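Side-chain contacts in xyloglucan-specific endo-beta-1,4-glucanase (Uncultured bacterium, PDB 4W88), which probably cleaves the beta-1,4-glucan backbone of the plant cell-wall polysaccharide xyloglucan at internal positions, as a family GH5 endo-glucanase: residues I60-A65 / A82-V87; Y90-N93 / Y97-L100; S155-E158 / G162-A165; I195-H200 / P205-L210. The protein carries 1 engineered substitution. One frame throughout, in Å; residues are numbered along the deposited sequence.

Interaction 1 of 4, residues I60-A65 / A82-V87; sequences IPVTFA and ARVKEV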
loop_
_atom_site.group_PDB
_atom_site.type_symbol
_atom_site.label_atom_id
_atom_site.label_comp_id
_atom_site.label_asym_id
_atom_site.label_seq_id
_atom_site.Cartn_x
_atom_site.Cartn_y
_atom_site.Cartn_z
ATOM N N ILE A 60 -1.748 -0.213 -6.884
ATOM C CA ILE A 60 -2.994 -0.746 -7.372
ATOM C C ILE A 60 -3.447 -1.767 -6.376
ATOM O O ILE A 60 -3.030 -2.956 -6.395
ATOM C CB ILE A 60 -2.804 -1.387 -8.749
ATOM C CG1 ILE A 60 -2.256 -0.330 -9.756
ATOM C CG2 ILE A 60 -4.111 -1.972 -9.279
ATOM C CD1 ILE A 60 -1.749 -0.823 -11.084
ATOM N N PRO A 61 -4.256 -1.316 -5.410
ATOM C CA PRO A 61 -4.757 -2.283 -4.429
ATOM C C PRO A 61 -5.822 -3.155 -5.054
ATOM O O PRO A 61 -6.699 -2.670 -5.765
ATOM C CB PRO A 61 -5.333 -1.396 -3.353
ATOM C CG PRO A 61 -5.643 -0.107 -4.020
ATOM C CD PRO A 61 -4.673 0.059 -5.129
ATOM N N VAL A 62 -5.755 -4.443 -4.745
ATOM C CA VAL A 62 -6.663 -5.407 -5.333
ATOM C C VAL A 62 -7.156 -6.384 -4.255
ATOM O O VAL A 62 -6.342 -6.962 -3.536
ATOM C CB VAL A 62 -6.033 -6.228 -6.437
ATOM C CG1 VAL A 62 -7.048 -7.124 -7.080
ATOM C CG2 VAL A 62 -5.429 -5.341 -7.517
ATOM N N THR A 63 -8.464 -6.596 -4.177
ATOM C CA THR A 63 -8.989 -7.609 -3.272
ATOM C C THR A 63 -9.387 -8.770 -4.149
ATOM O O THR A 63 -10.245 -8.656 -5.048
ATOM C CB THR A 63 -10.236 -7.112 -2.437
ATOM O OG1 THR A 63 -9.809 -5.926 -1.701
ATOM C CG2 THR A 63 -10.668 -8.192 -1.471
ATOM N N PHE A 64 -8.797 -9.920 -3.848
ATOM C CA PHE A 64 -9.015 -11.101 -4.700
ATOM C C PHE A 64 -10.101 -12.025 -4.195
ATOM O O PHE A 64 -10.699 -12.729 -4.988
ATOM C CB PHE A 64 -7.701 -11.863 -4.778
ATOM C CG PHE A 64 -6.699 -11.145 -5.617
ATOM C CD1 PHE A 64 -6.739 -11.301 -7.021
ATOM C CD2 PHE A 64 -5.766 -10.301 -5.056
ATOM C CE1 PHE A 64 -5.820 -10.611 -7.812
ATOM C CE2 PHE A 64 -4.861 -9.586 -5.903
ATOM C CZ PHE A 64 -4.923 -9.727 -7.296
ATOM N N ALA A 65 -10.324 -12.028 -2.868
ATOM C CA ALA A 65 -11.158 -13.015 -2.228
ATOM C C ALA A 65 -12.407 -13.472 -3.039
ATOM O O ALA A 65 -12.602 -14.691 -3.275
ATOM C CB ALA A 65 -11.588 -12.558 -0.830
ATOM N N ALA A 82 -7.476 -10.894 -15.879
ATOM C CA ALA A 82 -7.340 -10.078 -17.083
ATOM C C ALA A 82 -7.527 -8.595 -16.819
ATOM O O ALA A 82 -6.750 -7.774 -17.298
ATOM C CB ALA A 82 -8.209 -10.563 -18.193
ATOM N N ARG A 83 -8.508 -8.257 -15.988
ATOM C CA ARG A 83 -8.751 -6.856 -15.673
ATOM C C ARG A 83 -7.669 -6.236 -14.845
ATOM O O ARG A 83 -7.238 -5.136 -15.126
ATOM C CB ARG A 83 -10.122 -6.682 -15.019
ATOM C CG ARG A 83 -10.463 -5.255 -14.699
ATOM C CD ARG A 83 -10.376 -4.343 -15.929
ATOM N NE ARG A 83 -10.648 -2.988 -15.521
ATOM C CZ ARG A 83 -10.247 -1.903 -16.193
ATOM N NH1 ARG A 83 -9.613 -2.005 -17.343
ATOM N NH2 ARG A 83 -10.428 -0.715 -15.679
ATOM N N VAL A 84 -7.210 -6.968 -13.845
ATOM C CA VAL A 84 -6.058 -6.535 -13.041
ATOM C C VAL A 84 -4.864 -6.256 -13.929
ATOM O O VAL A 84 -4.252 -5.186 -13.830
ATOM C CB VAL A 84 -5.705 -7.574 -12.004
ATOM C CG1 VAL A 84 -4.467 -7.178 -11.249
ATOM C CG2 VAL A 84 -6.873 -7.692 -10.980
ATOM N N LYS A 85 -4.593 -7.183 -14.873
ATOM C CA LYS A 85 -3.486 -6.988 -15.807
ATOM C C LYS A 85 -3.696 -5.725 -16.706
ATOM O O LYS A 85 -2.745 -4.992 -16.981
ATOM C CB LYS A 85 -3.354 -8.233 -16.645
ATOM C CG LYS A 85 -2.308 -8.169 -17.702
ATOM C CD LYS A 85 -1.992 -9.558 -18.367
ATOM C CE LYS A 85 -1.120 -10.351 -17.425
ATOM N NZ LYS A 85 -0.484 -11.537 -18.164
ATOM N N GLU A 86 -4.929 -5.453 -17.149
ATOM C CA GLU A 86 -5.233 -4.255 -17.945
ATOM C C GLU A 86 -4.879 -2.976 -17.191
ATOM O O GLU A 86 -4.385 -2.061 -17.766
ATOM C CB GLU A 86 -6.686 -4.140 -18.309
ATOM C CG GLU A 86 -7.183 -5.023 -19.347
ATOM C CD GLU A 86 -8.470 -4.464 -19.888
ATOM O OE1 GLU A 86 -9.381 -4.191 -19.191
ATOM O OE2 GLU A 86 -8.568 -4.279 -21.075
ATOM N N VAL A 87 -5.179 -2.948 -15.895
ATOM C CA VAL A 87 -4.949 -1.769 -15.080
ATOM C C VAL A 87 -3.456 -1.573 -14.825
ATOM O O VAL A 87 -2.930 -0.457 -14.975
ATOM C CB VAL A 87 -5.767 -1.828 -13.797
ATOM C CG1 VAL A 87 -5.456 -0.632 -12.946
ATOM C CG2 VAL A 87 -7.253 -1.767 -14.158
#
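The ring of Phe64 carries the CG1 methyl of Val62 on one face, 3.4 Å above its plane and offset toward the rim, while Val84 of the helix approaches it obliquely, with CG2 4.4 Å from Phe64 CE1. Trp80, one turn earlier on the helix, meets the same ring with its plane at about 85° to it. The other flat group, the guanidinium of Arg83, has the CG2 methyl of Val87 over its centre, 3.6 Å above the plane, and the carboxylate of Glu86 at its edge. Arg83 NH1 lies 2.9 Å from Glu86 OE1 in a salt bridge, but it reaches that oxygen from above the carboxylate plane. Glu34 forms a second salt bridge with Arg83. The contact across the segments is otherwise made by aliphatic side chains. Val62 CG1, anti to the backbone N (chi1 -175°), points at Val84 and meets its CG2 tip to tip at 3.9 Å. Farther along, Ile60 and Val87 cross obliquely, with Ile60 CG2 4.1 Å from Val87 CG1; Ile60 CD1 approaches Val87 O at the same distance. The loop leaving barrel strand 57-60 is thereby seated on helix 78-92. All five touching residues are buried and no polar bond joins the two segments, so the contact relies on dispersion and on the exclusion of water, while the charge of Arg83 is met by Glu86 on the helix and by Glu34.

Interaction 2 of 4, residues Y90-N93 / Y97-L100; sequences YAVN and YIIL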
loop_
_atom_site.group_PDB
_atom_site.type_symbol
_atom_site.label_atom_id
_atom_site.label_comp_id
_atom_site.label_asym_id
_atom_site.label_seq_id
_atom_site.Cartn_x
_atom_site.Cartn_y
_atom_site.Cartn_z
ATOM N N TYR A 90 -1.987 -0.148 -17.948
ATOM C CA TYR A 90 -2.085 1.321 -18.074
ATOM C C TYR A 90 -0.820 2.040 -17.529
ATOM O O TYR A 90 -0.263 2.959 -18.173
ATOM C CB TYR A 90 -3.273 1.889 -17.368
ATOM C CG TYR A 90 -4.657 1.439 -17.805
ATOM C CD1 TYR A 90 -4.954 1.167 -19.130
ATOM C CD2 TYR A 90 -5.673 1.368 -16.889
ATOM C CE1 TYR A 90 -6.220 0.747 -19.515
ATOM C CE2 TYR A 90 -6.942 0.965 -17.274
ATOM C CZ TYR A 90 -7.212 0.606 -18.538
ATOM O OH TYR A 90 -8.475 0.209 -18.877
ATOM N N ALA A 91 -0.339 1.559 -16.388
ATOM C CA ALA A 91 0.818 2.113 -15.753
ATOM C C ALA A 91 2.104 1.760 -16.509
ATOM O O ALA A 91 3.010 2.602 -16.672
ATOM C CB ALA A 91 0.907 1.716 -14.312
ATOM N N VAL A 92 2.230 0.520 -16.894
ATOM C CA VAL A 92 3.401 0.053 -17.744
ATOM C C VAL A 92 3.523 0.896 -19.015
ATOM O O VAL A 92 4.614 1.282 -19.388
ATOM C CB VAL A 92 3.338 -1.454 -18.084
ATOM C CG1 VAL A 92 4.493 -1.873 -18.989
ATOM C CG2 VAL A 92 3.335 -2.323 -16.799
ATOM N N ASN A 93 2.393 1.215 -19.622
ATOM C CA ASN A 93 2.365 2.020 -20.853
ATOM C C ASN A 93 2.971 3.390 -20.689
ATOM O O ASN A 93 3.378 4.000 -21.654
ATOM C CB ASN A 93 0.941 2.171 -21.412
ATOM C CG ASN A 93 0.404 0.879 -22.007
ATOM O OD1 ASN A 93 1.142 -0.021 -22.394
ATOM N ND2 ASN A 93 -0.918 0.792 -22.070
ATOM N N TYR A 97 6.473 3.311 -12.008
ATOM C CA TYR A 97 6.730 2.359 -10.936
ATOM C C TYR A 97 5.375 1.926 -10.400
ATOM O O TYR A 97 4.467 2.757 -10.244
ATOM C CB TYR A 97 7.662 2.976 -9.877
ATOM C CG TYR A 97 9.033 3.231 -10.480
ATOM C CD1 TYR A 97 9.319 4.401 -11.247
ATOM C CD2 TYR A 97 9.977 2.251 -10.421
ATOM C CE1 TYR A 97 10.526 4.518 -11.897
ATOM C CE2 TYR A 97 11.205 2.380 -11.016
ATOM C CZ TYR A 97 11.475 3.485 -11.757
ATOM O OH TYR A 97 12.705 3.503 -12.395
ATOM N N ILE A 98 5.263 0.654 -10.039
ATOM C CA ILE A 98 3.969 0.066 -9.749
ATOM C C ILE A 98 4.053 -0.828 -8.522
ATOM O O ILE A 98 4.995 -1.648 -8.447
ATOM C CB ILE A 98 3.438 -0.782 -10.928
ATOM C CG1 ILE A 98 3.490 0.028 -12.217
ATOM C CG2 ILE A 98 2.017 -1.280 -10.632
ATOM C CD1 ILE A 98 3.365 -0.801 -13.488
ATOM N N ILE A 99 3.059 -0.762 -7.674
ATOM C CA ILE A 99 2.873 -1.784 -6.666
ATOM C C ILE A 99 1.547 -2.439 -6.856
ATOM O O ILE A 99 0.539 -1.784 -6.864
ATOM C CB ILE A 99 2.982 -1.239 -5.220
ATOM C CG1 ILE A 99 4.363 -0.630 -4.950
ATOM C CG2 ILE A 99 2.560 -2.283 -4.204
ATOM C CD1 ILE A 99 4.415 0.107 -3.592
ATOM N N LEU A 100 1.590 -3.760 -6.981
ATOM C CA LEU A 100 0.404 -4.625 -6.946
ATOM C C LEU A 100 0.330 -5.317 -5.567
ATOM O O LEU A 100 1.294 -5.969 -5.165
ATOM C CB LEU A 100 0.513 -5.731 -7.978
ATOM C CG LEU A 100 -0.634 -6.714 -8.064
ATOM C CD1 LEU A 100 -1.963 -6.052 -8.397
ATOM C CD2 LEU A 100 -0.240 -7.826 -9.057
#
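Ile98 of strand 97-101 points its side chain at the last turn of helix 78-92, where Ala91 and Val92 receive it. The CA atoms of Ala91 and Ile98 are 7.1 Å apart, close enough for a branched side chain to meet a bare methyl directly. From CB of Ile98 the chain divides. The CG2 branch, anti to the backbone N, turns from the helix end and packs on Ile60 of the neighbouring strand 57-60. The CG1 branch, anti to the carbonyl carbon (chi1 -51°), heads for the helix, and CG1 itself lies 3.7 Å from Ala91 CB. One bond farther, the extended second torsion (chi2 164°) carries CD1 into the angle between two helix residues: Ile98 CD1 is 3.6 Å from Ala91 CB and also 3.6 Å from Val92 CG2. Ala91 therefore touches the last two carbons of this branch, whereas Val92 meets its end alone, the two side chains crossing at about a right angle. Ala91 also packs on Ile58, so its methyl is shared by two barrel strands. Strand 57-60, helix 78-92 and strand 97-101 form one beta-alpha-beta unit of the TIM barrel, and this contact lies beside the short link from helix to second strand. The single ethyl arm of Ile98 thus serves both buried Ala91 and exposed Val92, joining strand to helix without any polar bond.

Interaction 3 of 4, residues S155-E158 / G162-A165; sequences SAKE and GTPA. With GAL (beta-D-galactopyranose), chain C.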
loop_
_atom_site.group_PDB
_atom_site.type_symbol
_atom_site.label_atom_id
_atom_site.label_comp_id
_atom_site.label_asym_id
_atom_site.label_seq_id
_atom_site.Cartn_x
_atom_site.Cartn_y
_atom_site.Cartn_z
ATOM N N SER A 155 -10.112 -7.472 16.991
ATOM C CA SER A 155 -9.345 -7.866 18.157
ATOM C C SER A 155 -8.849 -6.660 18.916
ATOM O O SER A 155 -8.746 -5.576 18.357
ATOM C CB SER A 155 -8.194 -8.747 17.726
ATOM O OG SER A 155 -7.229 -8.069 16.882
ATOM N N ALA A 156 -8.582 -6.845 20.209
ATOM C CA ALA A 156 -8.126 -5.771 21.058
ATOM C C ALA A 156 -6.957 -5.013 20.455
ATOM O O ALA A 156 -6.896 -3.791 20.593
ATOM C CB ALA A 156 -7.780 -6.302 22.442
ATOM N N LYS A 157 -5.996 -5.742 19.892
ATOM C CA LYS A 157 -4.742 -5.140 19.377
ATOM C C LYS A 157 -4.694 -5.019 17.859
ATOM O O LYS A 157 -3.612 -4.862 17.279
ATOM C CB LYS A 157 -3.510 -5.878 19.941
ATOM C CG LYS A 157 -3.370 -5.707 21.470
ATOM C CD LYS A 157 -2.120 -6.351 22.015
ATOM C CE LYS A 157 -0.960 -5.350 22.167
ATOM N NZ LYS A 157 -0.491 -4.815 20.831
ATOM N N GLU A 158 -5.855 -5.055 17.224
ATOM C CA GLU A 158 -5.971 -4.907 15.778
ATOM C C GLU A 158 -5.125 -3.779 15.221
ATOM O O GLU A 158 -4.445 -3.929 14.199
ATOM C CB GLU A 158 -7.437 -4.679 15.426
ATOM C CG GLU A 158 -7.692 -4.529 13.926
ATOM C CD GLU A 158 -9.124 -4.296 13.496
ATOM O OE1 GLU A 158 -10.023 -4.178 14.365
ATOM O OE2 GLU A 158 -9.306 -4.232 12.262
ATOM N N GLY A 162 -0.899 -6.003 17.045
ATOM C CA GLY A 162 -1.269 -7.371 17.353
ATOM C C GLY A 162 -0.612 -7.932 18.600
ATOM O O GLY A 162 -0.058 -7.192 19.390
ATOM N N THR A 163 -0.674 -9.251 18.728
ATOM C CA THR A 163 -0.067 -9.979 19.811
ATOM C C THR A 163 1.258 -10.614 19.344
ATOM O O THR A 163 1.492 -10.728 18.131
ATOM C CB THR A 163 -0.972 -11.127 20.284
ATOM O OG1 THR A 163 -1.073 -12.112 19.230
ATOM C CG2 THR A 163 -2.342 -10.573 20.651
ATOM N N PRO A 164 2.115 -11.030 20.284
ATOM C CA PRO A 164 3.370 -11.636 19.873
ATOM C C PRO A 164 3.180 -12.857 18.991
ATOM O O PRO A 164 3.934 -13.039 18.002
ATOM C CB PRO A 164 4.009 -11.993 21.228
ATOM C CG PRO A 164 3.545 -10.858 22.118
ATOM C CD PRO A 164 2.083 -10.787 21.745
ATOM N N ALA A 165 2.177 -13.700 19.301
ATOM C CA ALA A 165 1.951 -14.883 18.435
ATOM C C ALA A 165 1.530 -14.482 16.992
ATOM O O ALA A 165 1.893 -15.109 16.005
ATOM C CB ALA A 165 0.937 -15.832 19.060
HETATM C C1 GAL C . -12.761 -0.825 13.298
HETATM C C2 GAL C . -12.452 -2.158 14.044
HETATM C C3 GAL C . -13.800 -2.449 14.732
HETATM C C4 GAL C . -14.157 -1.332 15.723
HETATM C C5 GAL C . -14.418 -0.121 14.838
HETATM C C6 GAL C . -15.043 1.034 15.571
HETATM O O2 GAL C . -12.186 -3.349 13.317
HETATM O O3 GAL C . -13.846 -3.736 15.298
HETATM O O4 GAL C . -13.102 -1.109 16.649
HETATM O O5 GAL C . -13.172 0.196 14.225
HETATM O O6 GAL C . -15.589 1.894 14.629
#
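Lys157 and Gly162 hold the tight part of this contact, gripping each other through two bonds that run in opposite senses. Gly162 N donates to Lys157 O at 3.0 Å with an N-H...O angle of 142°, and the ammonium returns to the same residue, Lys157 NZ lying 2.8 Å from Gly162 O. Both donors are tilted 29° from the plane of the carbonyl they meet. The lysine chain is bent at chi3 and chi4, which curls it alongside Gly162; CD passes 3.4 Å from Gly162 O before NZ reaches that oxygen. Ser160 supplies NZ with another partner. On the looser side, Lys157 CD and Thr163 CG2 come only to 4.4 Å, and both residues are partly exposed. Thr163 is the N-cap of helix 164-182, and Glu166 accepts a hydrogen bond from Thr163 N, an arrangement consistent with a capping box. A type I beta turn from Ser155 to Glu158, closed by Glu158 N to Ser155 O at 3.1 Å, brings the chain round so that the side chain of Glu158 leaves away from Gly162. Its chain is fully extended, and OE1 accepts a short 2.5 Å hydrogen bond from O2 of the galactose. Gly154 N also hydrogen-bonds to OE1, while Arg151 forms a salt bridge with OE2; both would hold the carboxylate in place for the sugar. Glu158 is buried in the glycan pocket. The loop thus clasps itself by polar bonds on one flank and presents an oriented acceptor to a xyloglucan side-chain sugar on the other.

Interaction 4 of 4, residues I195-H200 / P205-L210; sequences ICTYGH and PTLKDL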
loop_
_atom_site.group_PDB
_atom_site.type_symbol
_atom_site.label_atom_id
_atom_site.label_comp_id
_atom_site.label_asym_id
_atom_site.label_seq_id
_atom_site.Cartn_x
_atom_site.Cartn_y
_atom_site.Cartn_z
ATOM N N ILE A 195 7.245 -6.743 1.932
ATOM C CA ILE A 195 6.665 -7.429 3.051
ATOM C C ILE A 195 6.094 -6.365 4.004
ATOM O O ILE A 195 6.248 -5.149 3.779
ATOM C CB ILE A 195 7.699 -8.345 3.753
ATOM C CG1 ILE A 195 8.836 -7.563 4.402
ATOM C CG2 ILE A 195 8.160 -9.459 2.818
ATOM C CD1 ILE A 195 9.684 -8.368 5.388
ATOM N N CYS A 196 5.499 -6.783 5.116
ATOM C CA CYS A 196 4.901 -5.829 6.031
ATOM C C CYS A 196 4.924 -6.322 7.460
ATOM O O CYS A 196 5.122 -7.514 7.733
ATOM C CB CYS A 196 3.444 -5.508 5.614
ATOM S SG CYS A 196 2.302 -6.873 5.700
ATOM N N THR A 197 4.693 -5.376 8.382
ATOM C CA THR A 197 4.394 -5.687 9.741
ATOM C C THR A 197 2.900 -6.003 9.943
ATOM O O THR A 197 2.062 -5.740 9.084
ATOM C CB THR A 197 4.714 -4.474 10.616
ATOM O OG1 THR A 197 4.019 -3.374 10.046
ATOM C CG2 THR A 197 6.234 -4.187 10.725
ATOM N N TYR A 198 2.577 -6.530 11.117
ATOM C CA TYR A 198 1.181 -6.748 11.503
ATOM C C TYR A 198 0.461 -5.398 11.355
ATOM O O TYR A 198 0.951 -4.364 11.861
ATOM C CB TYR A 198 1.089 -7.171 12.966
ATOM C CG TYR A 198 -0.316 -7.472 13.400
ATOM C CD1 TYR A 198 -1.229 -6.454 13.806
ATOM C CD2 TYR A 198 -0.790 -8.781 13.423
ATOM C CE1 TYR A 198 -2.532 -6.805 14.178
ATOM C CE2 TYR A 198 -2.071 -9.110 13.857
ATOM C CZ TYR A 198 -2.930 -8.145 14.248
ATOM O OH TYR A 198 -4.190 -8.499 14.652
ATOM N N GLY A 199 -0.667 -5.379 10.642
ATOM C CA GLY A 199 -1.413 -4.136 10.436
ATOM C C GLY A 199 -0.721 -3.012 9.686
ATOM O O GLY A 199 -1.227 -1.874 9.723
ATOM N N HIS A 200 0.433 -3.282 9.057
ATOM C CA HIS A 200 1.330 -2.246 8.597
ATOM C C HIS A 200 1.685 -1.218 9.705
ATOM O O HIS A 200 2.016 -0.056 9.413
ATOM C CB HIS A 200 0.730 -1.556 7.389
ATOM C CG HIS A 200 0.990 -2.210 6.057
ATOM N ND1 HIS A 200 0.418 -3.403 5.671
ATOM C CD2 HIS A 200 1.791 -1.835 5.030
ATOM C CE1 HIS A 200 0.820 -3.717 4.454
ATOM N NE2 HIS A 200 1.668 -2.789 4.052
ATOM N N PRO A 205 7.307 -2.239 19.498
ATOM C CA PRO A 205 7.217 -3.679 19.663
ATOM C C PRO A 205 6.969 -4.422 18.319
ATOM O O PRO A 205 7.453 -5.558 18.104
ATOM C CB PRO A 205 6.018 -3.844 20.627
ATOM C CG PRO A 205 5.874 -2.533 21.298
ATOM C CD PRO A 205 6.260 -1.542 20.271
ATOM N N THR A 206 6.202 -3.789 17.414
ATOM C CA THR A 206 5.873 -4.420 16.141
ATOM C C THR A 206 7.117 -4.516 15.263
ATOM O O THR A 206 7.340 -5.531 14.611
ATOM C CB THR A 206 4.826 -3.586 15.423
ATOM O OG1 THR A 206 3.823 -3.144 16.359
ATOM C CG2 THR A 206 4.231 -4.316 14.241
ATOM N N LEU A 207 7.939 -3.467 15.263
ATOM C CA LEU A 207 9.150 -3.489 14.445
ATOM C C LEU A 207 10.189 -4.430 15.045
ATOM O O LEU A 207 10.871 -5.115 14.297
ATOM C CB LEU A 207 9.716 -2.085 14.311
ATOM C CG LEU A 207 8.935 -1.050 13.503
ATOM C CD1 LEU A 207 9.588 0.331 13.661
ATOM C CD2 LEU A 207 8.875 -1.450 12.046
ATOM N N LYS A 208 10.335 -4.409 16.387
ATOM C CA LYS A 208 11.254 -5.307 17.100
ATOM C C LYS A 208 10.980 -6.772 16.731
ATOM O O LYS A 208 11.894 -7.553 16.629
ATOM C CB LYS A 208 11.163 -5.080 18.615
ATOM C CG LYS A 208 12.095 -5.892 19.460
ATOM C CD LYS A 208 11.915 -5.534 20.947
ATOM C CE LYS A 208 12.349 -4.101 21.272
ATOM N NZ LYS A 208 12.374 -3.777 22.736
ATOM N N ASP A 209 9.743 -7.146 16.466
ATOM C CA ASP A 209 9.456 -8.557 16.178
ATOM C C ASP A 209 9.520 -8.923 14.714
ATOM O O ASP A 209 9.271 -10.062 14.382
ATOM C CB ASP A 209 8.062 -8.950 16.701
ATOM C CG ASP A 209 8.048 -9.179 18.203
ATOM O OD1 ASP A 209 9.133 -9.233 18.824
ATOM O OD2 ASP A 209 6.963 -9.291 18.787
ATOM N N LEU A 210 9.727 -7.975 13.827
ATOM C CA LEU A 210 9.686 -8.255 12.388
ATOM C C LEU A 210 10.954 -8.957 11.953
ATOM O O LEU A 210 12.045 -8.444 12.106
ATOM C CB LEU A 210 9.569 -6.973 11.572
ATOM C CG LEU A 210 9.470 -7.136 10.049
ATOM C CD1 LEU A 210 8.119 -7.710 9.624
ATOM C CD2 LEU A 210 9.686 -5.804 9.393
HETATM O O HOH W 1 5.002 -7.274 12.730
#
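Thr197 points at the short helix 204-208 and is met from three directions. Thr206 faces it with a methyl, CG2 lying 3.7 Å from Thr197 CB. Leu207 comes at it on a slant, and Leu210 stands at about a right angle to it; the CD2 atoms of Leu207 and Leu210 each come to 4.0 Å from Thr197 CG2. Placing OG1 between the backbone N and the carbonyl carbon (chi1 53°) directs CG2 of Thr197 toward the leucines, while OG1 is hydrogen-bonded to Asn201 O. Thr206 divides its roles likewise: CG2 faces Thr197 and OG1 binds Asn201 OD1. Leu210 uses its other branch on the backbone, CD1 touching Cys196 O at 3.5 Å. Tyr198 touches Thr206 CG2 more loosely, through its backbone O and its CB; its ring leads elsewhere, with OH hydrogen-bonded to Glu166. A water accepts from Tyr198 N at 3.0 Å and donates weakly to Thr206 O. The contact joins strand 193-196 and the loop after it to helix 204-208 and the residues that follow, in the beta-alpha-beta unit leading to strand 218-223. Methyl packing dominates; the two threonine hydroxyls are satisfied by Asn201 and a backbone N-H by water.

In the fold
All four contacts belong to one closed eight-stranded TIM barrel. Interactions 1 and 2 share helix 78-92, their centres 12 Å apart, and are joined by Ile60 N to Ile99 O at 2.8 Å and by Arg83 NH1 to Tyr90 OH at 2.9 Å. Interactions 3 and 4 form a second pair, with centres 11 Å apart, and they touch through Tyr198, whose CD1 is 3.3 Å from Gly162 N and whose ring also packs on Glu158 O. This pair is nearer the sugar, and interaction 3 binds the galactose directly. In interaction 4 the side chain of Thr197 is about 9 Å from a bound beta-D-glucopyranose. Interactions 2 and 3, centres 34 Å apart, lie on opposite sides of the chain's centre.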